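Side-chain contacts in acetyl-CoA acetyltransferase (Mycobacterium smegmatis, PDB 4EGV), which folds as a monomeric thiolase-like protein and probably transfers acyl groups: residues 241-244 and 245-249; 462-466 and 467-471; 487-490 and 491-494; 39-42 and 43-46. All coordinates share one frame; numbering follows the deposited sequence.

Contact 1: residues 241-244 and 245-249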
ATOM      1  N   SER A 241      19.986 -11.118  -2.907  1.00 57.69           N
ATOM      2  CA  SER A 241      20.841 -10.155  -3.602  1.00 57.25           C
ATOM      3  C   SER A 241      20.186  -9.681  -4.906  1.00 56.92           C
ATOM      4  O   SER A 241      19.263 -10.292  -5.413  1.00 56.35           O
ATOM      5  CB  SER A 241      22.224 -10.752  -3.886  1.00 57.28           C
ATOM      6  OG  SER A 241      22.158 -11.767  -4.877  1.00 56.93           O
ATOM      7  N   VAL A 242      20.689  -8.578  -5.439  1.00 57.04           N
ATOM      8  CA  VAL A 242      20.238  -8.007  -6.697  1.00 56.85           C
ATOM      9  C   VAL A 242      20.297  -9.026  -7.825  1.00 57.23           C
ATOM     10  O   VAL A 242      19.353  -9.161  -8.577  1.00 57.45           O
ATOM     11  CB  VAL A 242      21.095  -6.762  -7.045  1.00 56.87           C
ATOM     12  CG1 VAL A 242      20.808  -6.257  -8.432  1.00 56.64           C
ATOM     13  CG2 VAL A 242      20.904  -5.622  -6.001  1.00 56.46           C
ATOM     14  N   GLU A 243      21.414  -9.743  -7.928  1.00 57.63           N
ATOM     15  CA  GLU A 243      21.672 -10.752  -8.967  1.00 57.46           C
ATOM     16  C   GLU A 243      20.672 -11.906  -8.863  1.00 57.15           C
ATOM     17  O   GLU A 243      20.117 -12.346  -9.870  1.00 56.89           O
ATOM     18  CB  GLU A 243      23.124 -11.257  -8.825  1.00 57.96           C
ATOM     19  CG  GLU A 243      23.767 -11.960 -10.057  1.00 60.73           C
ATOM     20  CD  GLU A 243      24.273 -10.971 -11.160  1.00 62.84           C
ATOM     21  OE1 GLU A 243      23.424 -10.398 -11.882  1.00 61.80           O
ATOM     22  OE2 GLU A 243      25.513 -10.785 -11.327  1.00 62.10           O
ATOM     23  N   GLU A 244      20.448 -12.377  -7.639  1.00 56.89           N
ATOM     24  CA  GLU A 244      19.507 -13.445  -7.339  1.00 56.75           C
ATOM     25  C   GLU A 244      18.080 -13.097  -7.779  1.00 56.09           C
ATOM     26  O   GLU A 244      17.412 -13.926  -8.365  1.00 55.90           O
ATOM     27  CB  GLU A 244      19.565 -13.746  -5.850  1.00 57.05           C
ATOM     28  CG  GLU A 244      18.902 -15.032  -5.360  1.00 58.67           C
ATOM     29  CD  GLU A 244      19.074 -15.217  -3.828  1.00 61.53           C
ATOM     30  OE1 GLU A 244      19.819 -14.427  -3.197  1.00 61.71           O
ATOM     31  OE2 GLU A 244      18.472 -16.146  -3.252  1.00 59.70           O
ATOM     32  N   LEU A 245      17.632 -11.869  -7.515  1.00 55.38           N
ATOM     33  CA  LEU A 245      16.292 -11.381  -7.905  1.00 54.71           C
ATOM     34  C   LEU A 245      16.084 -11.217  -9.416  1.00 55.00           C
ATOM     35  O   LEU A 245      14.993 -11.452  -9.939  1.00 54.77           O
ATOM     36  CB  LEU A 245      15.956 -10.042  -7.221  1.00 54.31           C
ATOM     37  CG  LEU A 245      15.606  -9.995  -5.728  1.00 53.00           C
ATOM     38  CD1 LEU A 245      15.550  -8.598  -5.180  1.00 50.04           C
ATOM     39  CD2 LEU A 245      14.305 -10.691  -5.479  1.00 52.03           C
ATOM     40  N   LEU A 246      17.141 -10.813 -10.106  1.00 55.33           N
ATOM     41  CA  LEU A 246      17.083 -10.463 -11.499  1.00 55.50           C
ATOM     42  C   LEU A 246      17.262 -11.667 -12.417  1.00 55.37           C
ATOM     43  O   LEU A 246      16.822 -11.635 -13.566  1.00 55.35           O
ATOM     44  CB  LEU A 246      18.142  -9.383 -11.754  1.00 55.81           C
ATOM     45  CG  LEU A 246      18.838  -9.154 -13.102  1.00 56.82           C
ATOM     46  CD1 LEU A 246      19.250  -7.717 -13.274  1.00 57.93           C
ATOM     47  CD2 LEU A 246      20.048 -10.013 -13.251  1.00 57.96           C
ATOM     48  N   THR A 247      17.919 -12.716 -11.912  1.00 55.42           N
ATOM     49  CA  THR A 247      18.256 -13.918 -12.702  1.00 55.25           C
ATOM     50  C   THR A 247      17.129 -14.940 -12.703  1.00 55.26           C
ATOM     51  O   THR A 247      16.815 -15.545 -11.676  1.00 54.86           O
ATOM     52  CB  THR A 247      19.575 -14.583 -12.210  1.00 55.25           C
ATOM     53  OG1 THR A 247      20.632 -13.621 -12.225  1.00 54.96           O
ATOM     54  CG2 THR A 247      19.965 -15.761 -13.080  1.00 54.55           C
ATOM     55  N   VAL A 248      16.529 -15.123 -13.871  1.00 55.65           N
ATOM     56  CA  VAL A 248      15.470 -16.108 -14.061  1.00 56.30           C
ATOM     57  C   VAL A 248      16.020 -17.568 -13.997  1.00 56.72           C
ATOM     58  O   VAL A 248      16.920 -17.959 -14.760  1.00 56.51           O
ATOM     59  CB  VAL A 248      14.683 -15.847 -15.393  1.00 56.49           C
ATOM     60  CG1 VAL A 248      13.432 -16.718 -15.464  1.00 55.83           C
ATOM     61  CG2 VAL A 248      14.316 -14.382 -15.527  1.00 55.79           C
ATOM     62  N   THR A 249      15.497 -18.346 -13.058  1.00 56.97           N
ATOM     63  CA  THR A 249      15.879 -19.745 -12.928  1.00 57.85           C
ATOM     64  C   THR A 249      14.607 -20.618 -12.967  1.00 58.04           C
ATOM     65  O   THR A 249      13.511 -20.090 -13.210  1.00 58.17           O
ATOM     66  CB  THR A 249      16.818 -20.023 -11.659  1.00 57.99           C
ATOM     67  OG1 THR A 249      16.093 -19.918 -10.431  1.00 57.52           O
ATOM     68  CG2 THR A 249      18.032 -19.088 -11.631  1.00 57.43           C
TER
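The carboxylate of Glu-243 approaches Leu-246 with a single oxygen, OE1 standing 3.7 Å from the methyl CD2, while the carboxylate of Glu-244 turns back along the chain: its OE1 accepts a weak bond from Ser-241 N at 3.3 Å, and its OE2 forms a salt bridge with Arg-240. The two glutamates part company at chi2. Glu-243 bends there (79°), which carries its acid group toward Leu-246, whereas Glu-244 runs on extended (179°), long enough to span the first turn. Ser-241 repays Glu-244 with its OG, which accepts weakly from Glu-244 N at 3.3 Å. This reciprocal pair is a capping box at the start of the short helix 242-246. Serine suits the N-cap because its hydroxyl can accept from an amide of the first turn, and glutamate suits the third helical position because it is just long enough to return to the cap. The helix proper is carried by Leu-245 N to Ser-241 O (3.1 Å) and Leu-246 N to Val-242 O (3.2 Å). At its far end Thr-247 departs from helical angles, and its OG1 donates to Glu-243 O at 2.7 Å, 34° out of the carbonyl plane; Thr-247 N adds a weak bond to the same oxygen. Leu-245 is buried against Leu-262 and Met-263, whereas Leu-246 lies on Leu-215 of helix 210-230.

Contact 2: residues 462-466 and 467-471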
ATOM      1  N   VAL A 462       2.157 -10.244 -19.686  1.00 38.98           N
ATOM      2  CA  VAL A 462       1.992 -11.609 -20.136  1.00 39.20           C
ATOM      3  C   VAL A 462       1.766 -12.523 -18.936  1.00 39.91           C
ATOM      4  O   VAL A 462       2.415 -12.374 -17.896  1.00 40.16           O
ATOM      5  CB  VAL A 462       3.215 -12.097 -20.929  1.00 39.28           C
ATOM      6  CG1 VAL A 462       2.944 -13.489 -21.531  1.00 38.81           C
ATOM      7  CG2 VAL A 462       3.579 -11.135 -22.022  1.00 37.76           C
ATOM      8  N   ARG A 463       0.847 -13.471 -19.070  1.00 40.31           N
ATOM      9  CA  ARG A 463       0.663 -14.477 -18.023  1.00 40.84           C
ATOM     10  C   ARG A 463       1.439 -15.733 -18.354  1.00 40.40           C
ATOM     11  O   ARG A 463       1.110 -16.430 -19.289  1.00 39.99           O
ATOM     12  CB  ARG A 463      -0.803 -14.833 -17.840  1.00 41.14           C
ATOM     13  CG  ARG A 463      -1.718 -13.654 -17.634  1.00 43.96           C
ATOM     14  CD  ARG A 463      -2.956 -14.041 -16.872  1.00 48.66           C
ATOM     15  NE  ARG A 463      -2.551 -14.625 -15.601  1.00 52.59           N
ATOM     16  CZ  ARG A 463      -3.224 -14.537 -14.459  1.00 52.23           C
ATOM     17  NH1 ARG A 463      -4.388 -13.882 -14.378  1.00 52.03           N
ATOM     18  NH2 ARG A 463      -2.711 -15.109 -13.393  1.00 50.60           N
ATOM     19  N   TYR A 464       2.478 -16.005 -17.581  1.00 40.90           N
ATOM     20  CA  TYR A 464       3.347 -17.156 -17.801  1.00 41.25           C
ATOM     21  C   TYR A 464       2.864 -18.365 -17.003  1.00 41.21           C
ATOM     22  O   TYR A 464       3.357 -19.479 -17.157  1.00 41.29           O
ATOM     23  CB  TYR A 464       4.794 -16.839 -17.447  1.00 40.91           C
ATOM     24  CG  TYR A 464       5.385 -15.712 -18.218  1.00 40.93           C
ATOM     25  CD1 TYR A 464       5.848 -15.890 -19.504  1.00 41.74           C
ATOM     26  CD2 TYR A 464       5.519 -14.452 -17.641  1.00 41.07           C
ATOM     27  CE1 TYR A 464       6.420 -14.829 -20.214  1.00 41.50           C
ATOM     28  CE2 TYR A 464       6.098 -13.395 -18.334  1.00 41.05           C
ATOM     29  CZ  TYR A 464       6.540 -13.592 -19.619  1.00 40.45           C
ATOM     30  OH  TYR A 464       7.106 -12.547 -20.284  1.00 38.82           O
ATOM     31  N   ASP A 465       1.879 -18.142 -16.162  1.00 41.27           N
ATOM     32  CA  ASP A 465       1.323 -19.213 -15.373  1.00 41.61           C
ATOM     33  C   ASP A 465       0.199 -19.917 -16.121  1.00 40.68           C
ATOM     34  O   ASP A 465      -0.269 -20.946 -15.679  1.00 40.09           O
ATOM     35  CB  ASP A 465       0.901 -18.718 -13.968  1.00 42.40           C
ATOM     36  CG  ASP A 465       0.180 -17.336 -13.991  1.00 44.00           C
ATOM     37  OD1 ASP A 465       0.462 -16.507 -14.883  1.00 45.59           O
ATOM     38  OD2 ASP A 465      -0.674 -17.059 -13.115  1.00 44.44           O
ATOM     39  N   TRP A 466      -0.192 -19.373 -17.272  1.00 39.82           N
ATOM     40  CA  TRP A 466      -1.134 -20.027 -18.178  1.00 39.15           C
ATOM     41  C   TRP A 466      -0.403 -20.679 -19.333  1.00 38.33           C
ATOM     42  O   TRP A 466       0.650 -20.218 -19.734  1.00 38.06           O
ATOM     43  CB  TRP A 466      -2.149 -19.009 -18.698  1.00 39.46           C
ATOM     44  CG  TRP A 466      -3.104 -18.485 -17.664  1.00 40.55           C
ATOM     45  CD1 TRP A 466      -3.040 -18.687 -16.329  1.00 41.48           C
ATOM     46  CD2 TRP A 466      -4.234 -17.630 -17.880  1.00 41.34           C
ATOM     47  NE1 TRP A 466      -4.061 -18.042 -15.690  1.00 41.64           N
ATOM     48  CE2 TRP A 466      -4.812 -17.376 -16.620  1.00 42.19           C
ATOM     49  CE3 TRP A 466      -4.828 -17.061 -19.021  1.00 42.13           C
ATOM     50  CZ2 TRP A 466      -5.973 -16.573 -16.459  1.00 43.08           C
ATOM     51  CZ3 TRP A 466      -5.998 -16.259 -18.864  1.00 43.15           C
ATOM     52  CH2 TRP A 466      -6.552 -16.035 -17.593  1.00 43.03           C
ATOM     53  N   THR A 467      -0.951 -21.774 -19.844  1.00 37.73           N
ATOM     54  CA  THR A 467      -0.558 -22.307 -21.146  1.00 36.97           C
ATOM     55  C   THR A 467      -1.783 -22.375 -22.058  1.00 37.07           C
ATOM     56  O   THR A 467      -2.773 -22.964 -21.695  1.00 36.26           O
ATOM     57  CB  THR A 467       0.106 -23.668 -21.024  1.00 36.85           C
ATOM     58  OG1 THR A 467       1.140 -23.570 -20.052  1.00 35.87           O
ATOM     59  CG2 THR A 467       0.675 -24.161 -22.383  1.00 35.98           C
ATOM     60  N   PRO A 468      -1.711 -21.766 -23.257  1.00 37.56           N
ATOM     61  CA  PRO A 468      -0.525 -21.048 -23.744  1.00 37.81           C
ATOM     62  C   PRO A 468      -0.341 -19.704 -23.003  1.00 37.27           C
ATOM     63  O   PRO A 468      -1.289 -19.188 -22.430  1.00 36.72           O
ATOM     64  CB  PRO A 468      -0.790 -20.889 -25.254  1.00 38.02           C
ATOM     65  CG  PRO A 468      -2.216 -21.265 -25.458  1.00 38.33           C
ATOM     66  CD  PRO A 468      -2.837 -21.707 -24.195  1.00 37.68           C
ATOM     67  N   HIS A 469       0.875 -19.179 -22.991  1.00 37.21           N
ATOM     68  CA  HIS A 469       1.127 -17.860 -22.422  1.00 37.35           C
ATOM     69  C   HIS A 469       0.148 -16.843 -23.025  1.00 37.28           C
ATOM     70  O   HIS A 469      -0.164 -16.882 -24.204  1.00 37.13           O
ATOM     71  CB  HIS A 469       2.595 -17.438 -22.612  1.00 37.13           C
ATOM     72  CG  HIS A 469       3.580 -18.333 -21.924  1.00 38.53           C
ATOM     73  ND1 HIS A 469       4.925 -18.333 -22.227  1.00 40.03           N
ATOM     74  CD2 HIS A 469       3.420 -19.277 -20.963  1.00 40.00           C
ATOM     75  CE1 HIS A 469       5.550 -19.236 -21.488  1.00 39.86           C
ATOM     76  NE2 HIS A 469       4.656 -19.824 -20.712  1.00 39.56           N
ATOM     77  N   THR A 470      -0.352 -15.943 -22.197  1.00 37.58           N
ATOM     78  CA  THR A 470      -1.446 -15.066 -22.587  1.00 38.12           C
ATOM     79  C   THR A 470      -1.082 -13.616 -22.341  1.00 38.19           C
ATOM     80  O   THR A 470      -0.708 -13.260 -21.231  1.00 37.95           O
ATOM     81  CB  THR A 470      -2.739 -15.409 -21.787  1.00 38.30           C
ATOM     82  OG1 THR A 470      -3.087 -16.768 -22.003  1.00 37.66           O
ATOM     83  CG2 THR A 470      -3.934 -14.542 -22.192  1.00 38.55           C
ATOM     84  N   GLY A 471      -1.228 -12.796 -23.382  1.00 38.50           N
ATOM     85  CA  GLY A 471      -0.943 -11.367 -23.336  1.00 38.76           C
ATOM     86  C   GLY A 471      -2.158 -10.495 -23.095  1.00 39.28           C
ATOM     87  O   GLY A 471      -3.233 -10.740 -23.599  1.00 39.08           O
TER
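This is the tip of a beta hairpin, where strand 453-463 turns back into strand 470-476 within the additional C-terminal domain. Arg-463 and Thr-470 form an antiparallel hydrogen-bonded pair, with Arg-463 N to Thr-470 O at 2.7 Å and the return bond from Thr-470 N to Arg-463 O at 3.3 Å. Beyond the pair, the chain reverses through a loop that includes a cis peptide bond before Pro-468. Three rings of the loop, Tyr-464, Trp-466 and His-469, make most of its side-chain contacts. Tyr-464 brings the CD1 edge of its ring over one face of His-469 in a T-shaped stack, centroids 5.3 Å apart and planes at 77°, and its own CA lies off-centre over the imidazole as a CH-pi contact. Trp-466 serves the side where Arg-463 and Thr-470 point: CD of Arg-463 sits 3.8 Å above the centre of the indole, and Thr-470 OG1 meets the indole edge at CE3. An arginine fits here because its aliphatic part can cover a ring while its end stays charged; a bend at chi3 (57°) brings NH2 to Asp-465 OD2, a salt bridge of 2.8 Å. Thr-470 OG1 also donates to Pro-468 O at 3.0 Å, tying the loop to the strand. Outside the turn, Tyr-464 OH bonds to Asp-257, Val-462 packs on Leu-496 and Ser-497 of helix 490-498, and Gly-471 pairs with Thr-487 of the next strand.

Contact 3: residues 487-490 and 491-494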
ATOM      1  N   THR A 487      -4.738 -11.882 -25.962  1.00 54.19           N
ATOM      2  CA  THR A 487      -4.080 -12.496 -27.113  1.00 54.36           C
ATOM      3  C   THR A 487      -3.349 -13.808 -26.767  1.00 54.62           C
ATOM      4  O   THR A 487      -2.620 -13.912 -25.764  1.00 54.17           O
ATOM      5  CB  THR A 487      -3.140 -11.457 -27.891  1.00 54.42           C
ATOM      6  OG1 THR A 487      -2.712 -11.994 -29.144  1.00 53.54           O
ATOM      7  CG2 THR A 487      -1.906 -11.087 -27.106  1.00 54.55           C
ATOM      8  N   LYS A 488      -3.563 -14.816 -27.602  1.00 54.96           N
ATOM      9  CA  LYS A 488      -2.777 -16.040 -27.518  1.00 55.37           C
ATOM     10  C   LYS A 488      -2.050 -16.338 -28.814  1.00 55.61           C
ATOM     11  O   LYS A 488      -1.367 -17.357 -28.931  1.00 55.67           O
ATOM     12  CB  LYS A 488      -3.651 -17.227 -27.141  1.00 55.36           C
ATOM     13  CG  LYS A 488      -4.214 -17.063 -25.780  1.00 55.56           C
ATOM     14  CD  LYS A 488      -4.940 -18.249 -25.265  1.00 55.72           C
ATOM     15  CE  LYS A 488      -5.747 -17.785 -24.081  1.00 55.53           C
ATOM     16  NZ  LYS A 488      -5.910 -18.821 -23.052  1.00 55.43           N
ATOM     17  N   ASP A 489      -2.250 -15.482 -29.803  1.00 55.77           N
ATOM     18  CA  ASP A 489      -1.465 -15.546 -31.004  1.00 56.29           C
ATOM     19  C   ASP A 489       0.033 -15.773 -30.653  1.00 56.07           C
ATOM     20  O   ASP A 489       0.654 -14.991 -29.944  1.00 55.90           O
ATOM     21  CB  ASP A 489      -1.725 -14.289 -31.845  1.00 56.35           C
ATOM     22  CG  ASP A 489      -0.672 -14.062 -32.899  1.00 58.97           C
ATOM     23  OD1 ASP A 489      -0.697 -14.752 -33.959  1.00 61.16           O
ATOM     24  OD2 ASP A 489       0.181 -13.172 -32.669  1.00 61.75           O
ATOM     25  N   GLU A 490       0.569 -16.896 -31.123  1.00 56.47           N
ATOM     26  CA  GLU A 490       1.971 -17.268 -30.962  1.00 56.53           C
ATOM     27  C   GLU A 490       2.922 -16.111 -31.381  1.00 56.07           C
ATOM     28  O   GLU A 490       3.891 -15.838 -30.681  1.00 55.60           O
ATOM     29  CB  GLU A 490       2.209 -18.619 -31.697  1.00 56.92           C
ATOM     30  CG  GLU A 490       3.679 -19.130 -31.929  1.00 58.96           C
ATOM     31  CD  GLU A 490       3.758 -20.439 -32.826  1.00 61.40           C
ATOM     32  OE1 GLU A 490       3.556 -21.560 -32.292  1.00 61.71           O
ATOM     33  OE2 GLU A 490       4.030 -20.357 -34.057  1.00 58.94           O
ATOM     34  N   ASP A 491       2.623 -15.407 -32.477  1.00 55.68           N
ATOM     35  CA  ASP A 491       3.529 -14.336 -32.970  1.00 55.69           C
ATOM     36  C   ASP A 491       3.638 -13.107 -32.030  1.00 54.59           C
ATOM     37  O   ASP A 491       4.745 -12.644 -31.706  1.00 54.24           O
ATOM     38  CB  ASP A 491       3.165 -13.878 -34.416  1.00 56.40           C
ATOM     39  CG  ASP A 491       3.512 -14.934 -35.500  1.00 58.04           C
ATOM     40  OD1 ASP A 491       4.728 -15.238 -35.738  1.00 54.80           O
ATOM     41  OD2 ASP A 491       2.533 -15.441 -36.119  1.00 59.94           O
ATOM     42  N   LEU A 492       2.482 -12.589 -31.617  1.00 53.29           N
ATOM     43  CA  LEU A 492       2.374 -11.419 -30.756  1.00 52.29           C
ATOM     44  C   LEU A 492       2.950 -11.653 -29.371  1.00 52.26           C
ATOM     45  O   LEU A 492       3.672 -10.808 -28.834  1.00 52.35           O
ATOM     46  CB  LEU A 492       0.919 -10.963 -30.647  1.00 51.78           C
ATOM     47  CG  LEU A 492       0.603  -9.601 -30.017  1.00 50.36           C
ATOM     48  CD1 LEU A 492       1.619  -8.518 -30.333  1.00 50.32           C
ATOM     49  CD2 LEU A 492      -0.784  -9.109 -30.331  1.00 48.19           C
ATOM     50  N   VAL A 493       2.654 -12.808 -28.806  1.00 52.03           N
ATOM     51  CA  VAL A 493       3.133 -13.173 -27.487  1.00 51.78           C
ATOM     52  C   VAL A 493       4.662 -13.311 -27.435  1.00 51.91           C
ATOM     53  O   VAL A 493       5.279 -13.014 -26.431  1.00 51.90           O
ATOM     54  CB  VAL A 493       2.360 -14.440 -26.958  1.00 51.83           C
ATOM     55  CG1 VAL A 493       2.943 -14.983 -25.660  1.00 51.30           C
ATOM     56  CG2 VAL A 493       0.885 -14.115 -26.762  1.00 50.24           C
ATOM     57  N   LYS A 494       5.268 -13.739 -28.523  1.00 52.39           N
ATOM     58  CA  LYS A 494       6.721 -13.827 -28.614  1.00 52.88           C
ATOM     59  C   LYS A 494       7.344 -12.414 -28.489  1.00 53.14           C
ATOM     60  O   LYS A 494       8.342 -12.236 -27.792  1.00 52.96           O
ATOM     61  CB  LYS A 494       7.091 -14.521 -29.945  1.00 53.32           C
ATOM     62  CG  LYS A 494       8.554 -14.833 -30.178  1.00 54.40           C
ATOM     63  CD  LYS A 494       8.726 -15.847 -31.323  1.00 56.56           C
ATOM     64  CE  LYS A 494       9.993 -16.715 -31.060  1.00 56.47           C
ATOM     65  NZ  LYS A 494      10.420 -17.475 -32.249  1.00 53.31           N
TER
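Asp-489 OD2 accepts from Leu-492 N at 2.6 Å, with an N-H...O angle of 157°. The amide reaches the oxygen on its anti side, 33° out of the carboxylate plane. CG lies anti to the backbone N (chi1 163°), which swings the acid group in front of the first helical turn, where amides have no carbonyl of a preceding turn to pair with. Aspartate suits such a place because its short, probably charged side chain would be favoured by the positive end of the helix dipole. The main-chain oxygen of Asp-489 is used too, taking Val-493 N at 3.2 Å, and Lys-494 N gives a weak bond to Glu-490 O. Asp-489 OD1 stands 3.9 Å from Asp-491 OD2, a pairing of like charges that the helix start may help to offset. Thr-487 turns its methyl and hydroxyl to Leu-492, OG1 lying 3.7 Å from CD2; that hydroxyl is satisfied by Ala-517 O of strand 516-519, while Leu-492 is buried against Ala-517, Leu-519 and Ile-473. Asp-489 is thus the N-cap of helix 490-498, which joins the third and fourth strands of the C-terminal five-stranded sheet, a placement consistent with an OB fold.

Contact 4: residues 39-42 and 43-46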
ATOM      1  N   GLY A  39      -3.538 -23.807  14.109  1.00 55.12           N
ATOM      2  CA  GLY A  39      -3.278 -22.418  13.817  1.00 55.03           C
ATOM      3  C   GLY A  39      -4.361 -21.539  14.389  1.00 54.04           C
ATOM      4  O   GLY A  39      -5.517 -21.825  14.233  1.00 53.68           O
HETATM    5  N   MSE A  40      -3.962 -20.456  15.043  1.00 52.83           N
HETATM    6  CA  MSE A  40      -4.866 -19.447  15.586  1.00 51.50           C
HETATM    7  C   MSE A  40      -5.850 -18.807  14.603  1.00 48.98           C
HETATM    8  O   MSE A  40      -5.589 -18.643  13.454  1.00 48.31           O
HETATM    9  CB  MSE A  40      -4.057 -18.346  16.219  1.00 52.48           C
HETATM   10  CG  MSE A  40      -3.630 -18.556  17.644  1.00 55.99           C
HETATM   11 SE   MSE A  40      -2.628 -17.047  18.207  1.00 63.84          SE
HETATM   12  CE  MSE A  40      -1.674 -17.830  19.553  1.00 64.26           C
ATOM     13  N   SER A  41      -7.003 -18.446  15.101  1.00 46.58           N
ATOM     14  CA  SER A  41      -8.006 -17.853  14.271  1.00 44.30           C
ATOM     15  C   SER A  41      -7.629 -16.424  14.044  1.00 43.39           C
ATOM     16  O   SER A  41      -6.771 -15.909  14.702  1.00 42.53           O
ATOM     17  CB  SER A  41      -9.375 -17.974  14.912  1.00 43.75           C
ATOM     18  OG  SER A  41      -9.579 -16.993  15.855  1.00 40.96           O
ATOM     19  N   SER A  42      -8.257 -15.778  13.092  1.00 41.80           N
ATOM     20  CA  SER A  42      -7.894 -14.397  12.844  1.00 41.11           C
ATOM     21  C   SER A  42      -8.288 -13.471  14.034  1.00 40.43           C
ATOM     22  O   SER A  42      -7.554 -12.533  14.334  1.00 40.10           O
ATOM     23  CB  SER A  42      -8.338 -13.920  11.441  1.00 41.12           C
ATOM     24  OG  SER A  42      -9.625 -13.320  11.410  1.00 41.63           O
ATOM     25  N   VAL A  43      -9.399 -13.785  14.734  1.00 39.65           N
ATOM     26  CA  VAL A  43      -9.784 -13.110  15.984  1.00 38.07           C
ATOM     27  C   VAL A  43      -8.668 -13.277  16.984  1.00 37.69           C
ATOM     28  O   VAL A  43      -8.196 -12.301  17.537  1.00 37.90           O
ATOM     29  CB  VAL A  43     -11.163 -13.601  16.529  1.00 38.07           C
ATOM     30  CG1 VAL A  43     -11.333 -13.337  18.012  1.00 36.42           C
ATOM     31  CG2 VAL A  43     -12.295 -12.958  15.747  1.00 36.88           C
ATOM     32  N   GLU A  44      -8.208 -14.503  17.177  1.00 37.39           N
ATOM     33  CA  GLU A  44      -7.170 -14.786  18.185  1.00 37.44           C
ATOM     34  C   GLU A  44      -5.869 -13.968  17.948  1.00 35.60           C
ATOM     35  O   GLU A  44      -5.240 -13.484  18.891  1.00 34.46           O
ATOM     36  CB  GLU A  44      -6.894 -16.324  18.327  1.00 37.64           C
ATOM     37  CG  GLU A  44      -8.032 -17.179  19.048  1.00 41.48           C
ATOM     38  CD  GLU A  44      -7.824 -18.761  18.999  1.00 46.39           C
ATOM     39  OE1 GLU A  44      -7.667 -19.371  17.908  1.00 45.92           O
ATOM     40  OE2 GLU A  44      -7.826 -19.401  20.073  1.00 46.01           O
ATOM     41  N   LEU A  45      -5.502 -13.823  16.683  1.00 34.36           N
ATOM     42  CA  LEU A  45      -4.299 -13.086  16.280  1.00 33.34           C
ATOM     43  C   LEU A  45      -4.360 -11.562  16.507  1.00 33.14           C
ATOM     44  O   LEU A  45      -3.384 -10.915  16.910  1.00 31.72           O
ATOM     45  CB  LEU A  45      -3.994 -13.347  14.816  1.00 33.04           C
ATOM     46  CG  LEU A  45      -3.494 -14.732  14.383  1.00 33.20           C
ATOM     47  CD1 LEU A  45      -3.604 -14.949  12.882  1.00 31.13           C
ATOM     48  CD2 LEU A  45      -2.111 -15.081  14.888  1.00 30.35           C
ATOM     49  N   ALA A  46      -5.530 -11.007  16.225  1.00 33.02           N
ATOM     50  CA  ALA A  46      -5.822  -9.623  16.458  1.00 32.67           C
ATOM     51  C   ALA A  46      -5.905  -9.386  17.944  1.00 32.15           C
ATOM     52  O   ALA A  46      -5.581  -8.333  18.411  1.00 32.28           O
ATOM     53  CB  ALA A  46      -7.139  -9.248  15.775  1.00 32.44           C
TER
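Glu-44, Met-40 and Ser-42 contribute much of the surface this contact buries, and Glu-44 and Met-40 meet almost at right angles, CG of Met-40 lying 4.0 Å from CB of Glu-44. Glu-44 directs its carboxylate back to the residues before the helix. With CG beside the backbone N (chi1 -72°), the extended chain runs back toward Ser-41, and OE1 accepts from Ser-41 N at 3.0 Å through its anti lone pair, the N-H...O angle being 165°. The same oxygen comes near Met-40 CA. Met-40, present as selenomethionine, leads on past the glutamate: its SE touches CD2 of Leu-45 at 3.9 Å, and both residues pack on Phe-28 of strand 20-29. A long, flexible, apolar chain suits this position, since it can bridge from the loop to a buried leucine. Ser-42, the first helical residue, works chiefly through its backbone: its O takes Ala-46 N at 3.2 Å and is also bonded by Ser-142 OG, so two donors grip it. Val-43 and, one turn on, Ala-46 touch helix 93-101. Between these residues Ser-41 supplies the other half of the exchange, its OG accepting from Glu-44 N at 3.1 Å, while its O takes Leu-45 N. The two reciprocal bonds of Ser-41 and Glu-44 make a capping box, which here starts helix 42-56 beside the large mixed sheet of the thiolase fold.

Along the chain the order is contact 4, contact 1, contact 2, contact 3. Contact 4 lies at the start of helix 42-56, next to the nine-stranded sheet, and its centre is about 46 Å from that of contact 3. Contact 1, on the short helix 242-246, is a surface element against helix 210-230, about 9 Å at nearest atoms from contact 2. Contacts 2 and 3 share the C-terminal five-stranded sheet: their centres are about 10 Å apart, and Gly-471 and Thr-487 link them by backbone bonding between neighbouring strands. Contacts 1, 3 and 4 each include the capped start of a helix, contact 1 running on to the helix's end, while contact 2 closes a hairpin in the added C-terminal domain.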